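PDB 4K2M: 3-oxo-glucose-6-phosphate:glutamate aminotransferase from Bacillus subtilis subsp. subtilis, which catalyses the reversible, pyridoxal phosphate-dependent transamination of 3-dehydro-glucose 6-phosphate with glutamate to give kanosamine 6-phosphate, a step in antibiotic biosynthesis. Local coordinates for residues T390-V393 / Q394-A398. Sequence-based numbering, arbitrary orientation.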
ATOM      1  N   THR A 390      10.129 -14.404 -19.475  1.00 17.00           N
ATOM      2  CA  THR A 390      10.623 -14.663 -18.131  1.00 18.66           C
ATOM      3  C   THR A 390      11.149 -16.096 -18.080  1.00 15.85           C
ATOM      4  O   THR A 390      10.763 -16.932 -18.898  1.00 18.30           O
ATOM      5  CB  THR A 390       9.486 -14.523 -17.085  1.00 14.37           C
ATOM      6  OG1 THR A 390       8.529 -15.574 -17.281  1.00 14.62           O
ATOM      7  CG2 THR A 390       8.788 -13.180 -17.215  1.00 15.43           C
ATOM      8  N   PRO A 391      12.005 -16.397 -17.101  1.00 20.58           N
ATOM      9  CA  PRO A 391      12.480 -17.783 -16.993  1.00 20.73           C
ATOM     10  C   PRO A 391      11.324 -18.781 -16.798  1.00 20.07           C
ATOM     11  O   PRO A 391      11.321 -19.860 -17.406  1.00 20.00           O
ATOM     12  CB  PRO A 391      13.373 -17.740 -15.759  1.00 20.21           C
ATOM     13  CG  PRO A 391      13.914 -16.321 -15.743  1.00 20.29           C
ATOM     14  CD  PRO A 391      12.734 -15.478 -16.204  1.00 19.98           C
ATOM     15  N   LEU A 392      10.338 -18.423 -15.975  1.00 13.57           N
ATOM     16  CA  LEU A 392       9.182 -19.295 -15.771  1.00 18.61           C
ATOM     17  C   LEU A 392       8.489 -19.641 -17.091  1.00 18.21           C
ATOM     18  O   LEU A 392       8.194 -20.806 -17.380  1.00 19.27           O
ATOM     19  CB  LEU A 392       8.183 -18.622 -14.819  1.00 16.46           C
ATOM     20  CG  LEU A 392       6.875 -19.389 -14.600  1.00 22.60           C
ATOM     21  CD1 LEU A 392       7.136 -20.724 -13.921  1.00 24.79           C
ATOM     22  CD2 LEU A 392       5.896 -18.560 -13.787  1.00 21.05           C
ATOM     23  N   VAL A 393       8.217 -18.622 -17.902  1.00 14.37           N
ATOM     24  CA  VAL A 393       7.497 -18.862 -19.147  1.00 15.51           C
ATOM     25  C   VAL A 393       8.342 -19.709 -20.086  1.00 19.45           C
ATOM     26  O   VAL A 393       7.858 -20.672 -20.682  1.00 18.79           O
ATOM     27  CB  VAL A 393       7.114 -17.552 -19.822  1.00 19.58           C
ATOM     28  CG1 VAL A 393       6.680 -17.802 -21.256  1.00 22.61           C
ATOM     29  CG2 VAL A 393       5.984 -16.861 -19.036  1.00 15.95           C
ATOM     30  N   GLN A 394       9.621 -19.363 -20.194  1.00 17.06           N
ATOM     31  CA  GLN A 394      10.528 -20.120 -21.051  1.00 24.04           C
ATOM     32  C   GLN A 394      10.622 -21.577 -20.612  1.00 25.38           C
ATOM     33  O   GLN A 394      10.613 -22.490 -21.447  1.00 30.98           O
ATOM     34  CB  GLN A 394      11.920 -19.488 -21.032  1.00 26.37           C
ATOM     35  CG  GLN A 394      11.991 -18.110 -21.661  1.00 34.54           C
ATOM     36  CD  GLN A 394      13.372 -17.490 -21.516  1.00 49.17           C
ATOM     37  OE1 GLN A 394      14.222 -17.617 -22.400  1.00 66.26           O
ATOM     38  NE2 GLN A 394      13.606 -16.825 -20.389  1.00 52.03           N
ATOM     39  N   ASP A 395      10.691 -21.799 -19.304  1.00 22.87           N
ATOM     40  CA  ASP A 395      10.923 -23.140 -18.767  1.00 26.26           C
ATOM     41  C   ASP A 395       9.673 -24.008 -18.692  1.00 34.32           C
ATOM     42  O   ASP A 395       9.755 -25.222 -18.831  1.00 32.21           O
ATOM     43  CB  ASP A 395      11.566 -23.073 -17.369  1.00 31.26           C
ATOM     44  CG  ASP A 395      12.942 -22.410 -17.374  1.00 46.04           C
ATOM     45  OD1 ASP A 395      13.579 -22.351 -18.446  1.00 48.42           O
ATOM     46  OD2 ASP A 395      13.385 -21.950 -16.294  1.00 54.92           O
ATOM     47  N   LYS A 396       8.513 -23.400 -18.468  1.00 19.14           N
ATOM     48  CA  LYS A 396       7.333 -24.181 -18.111  1.00 22.87           C
ATOM     49  C   LYS A 396       6.119 -23.996 -19.015  1.00 30.07           C
ATOM     50  O   LYS A 396       5.230 -24.848 -19.046  1.00 31.81           O
ATOM     51  CB  LYS A 396       6.926 -23.880 -16.669  1.00 34.37           C
ATOM     52  CG  LYS A 396       8.012 -24.175 -15.654  1.00 39.76           C
ATOM     53  CD  LYS A 396       7.398 -24.429 -14.291  1.00 61.06           C
ATOM     54  CE  LYS A 396       8.432 -24.907 -13.289  1.00 81.50           C
ATOM     55  NZ  LYS A 396       7.772 -25.472 -12.078  1.00 86.38           N
ATOM     56  N   TYR A 397       6.061 -22.881 -19.732  1.00 24.57           N
ATOM     57  CA  TYR A 397       4.861 -22.563 -20.503  1.00 31.27           C
ATOM     58  C   TYR A 397       5.116 -22.670 -22.012  1.00 29.06           C
ATOM     59  O   TYR A 397       4.336 -22.194 -22.832  1.00 42.12           O
ATOM     60  CB  TYR A 397       4.246 -21.211 -20.054  1.00 18.29           C
ATOM     61  CG  TYR A 397       3.668 -21.278 -18.631  1.00 22.73           C
ATOM     62  CD1 TYR A 397       2.314 -21.570 -18.405  1.00 24.73           C
ATOM     63  CD2 TYR A 397       4.477 -21.071 -17.526  1.00 24.90           C
ATOM     64  CE1 TYR A 397       1.795 -21.646 -17.099  1.00 25.97           C
ATOM     65  CE2 TYR A 397       3.974 -21.141 -16.229  1.00 36.17           C
ATOM     66  CZ  TYR A 397       2.637 -21.427 -16.014  1.00 35.71           C
ATOM     67  OH  TYR A 397       2.167 -21.500 -14.704  1.00 18.06           O
ATOM     68  N   ALA A 398       6.204 -23.354 -22.365  1.00 34.57           N
ATOM     69  CA  ALA A 398       6.520 -23.648 -23.765  1.00 33.03           C
ATOM     70  C   ALA A 398       5.606 -24.719 -24.357  1.00 31.44           C
ATOM     71  O   ALA A 398       5.330 -25.742 -23.725  1.00 40.52           O
ATOM     72  CB  ALA A 398       7.968 -24.059 -23.907  1.00 40.35           C
TER
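A short alpha-helix, 391-396, is N-capped by Thr390 at its start, where Gln394 reaches back to the capping residue, and Leu392 packs on Tyr397 where it ends. OG1 of Thr390 accepts from Val393 N at 3.1 Å, and Pro391, which has no N-H to offer, follows as the first helical residue. Four i to i+4 backbone bonds then link the turns, from Gln394 N to Thr390 O through to Tyr397 N on Val393 O. Thr390 O takes a second donor, for the side chain of Gln394 folds back along the helix toward its N-terminus and NE2 makes a weak bond to the same oxygen (3.2 Å). CG of Gln394 is anti to its own carbonyl carbon and beside the backbone N (chi1 -67°), which leads the extended chain back to Thr390 O, with CG itself 3.2 Å from that oxygen.

The apolar side is built on Leu392. Its CG, anti to the backbone N (chi1 176°), lies 3.8 Å from CE2 of Tyr397, and both methyl groups also touch this ring carbon. CD1 meets the aliphatic stem of Lys396 as well, 3.7 Å from CD. The carbonyl oxygen of Leu392, already bonded to Lys396 N, sits at the edge of the Tyr397 ring, in its plane, 3.7 Å from CD2.

Tyr397 is the first residue to leave helical geometry; its hydroxyl is hydrogen-bonded to Pro167 O, and its ring meets Tyr169 with the planes at about 55°. The helix end thus touches strand 166-169, outermost in the large mixed sheet within this chain. At the other end, Asn290 of the second subunit accepts from Leu392 N through OD1 and packs on Pro391, while Ile289 of that subunit packs on Thr390, so the first residues of this surface helix meet the dimer partner.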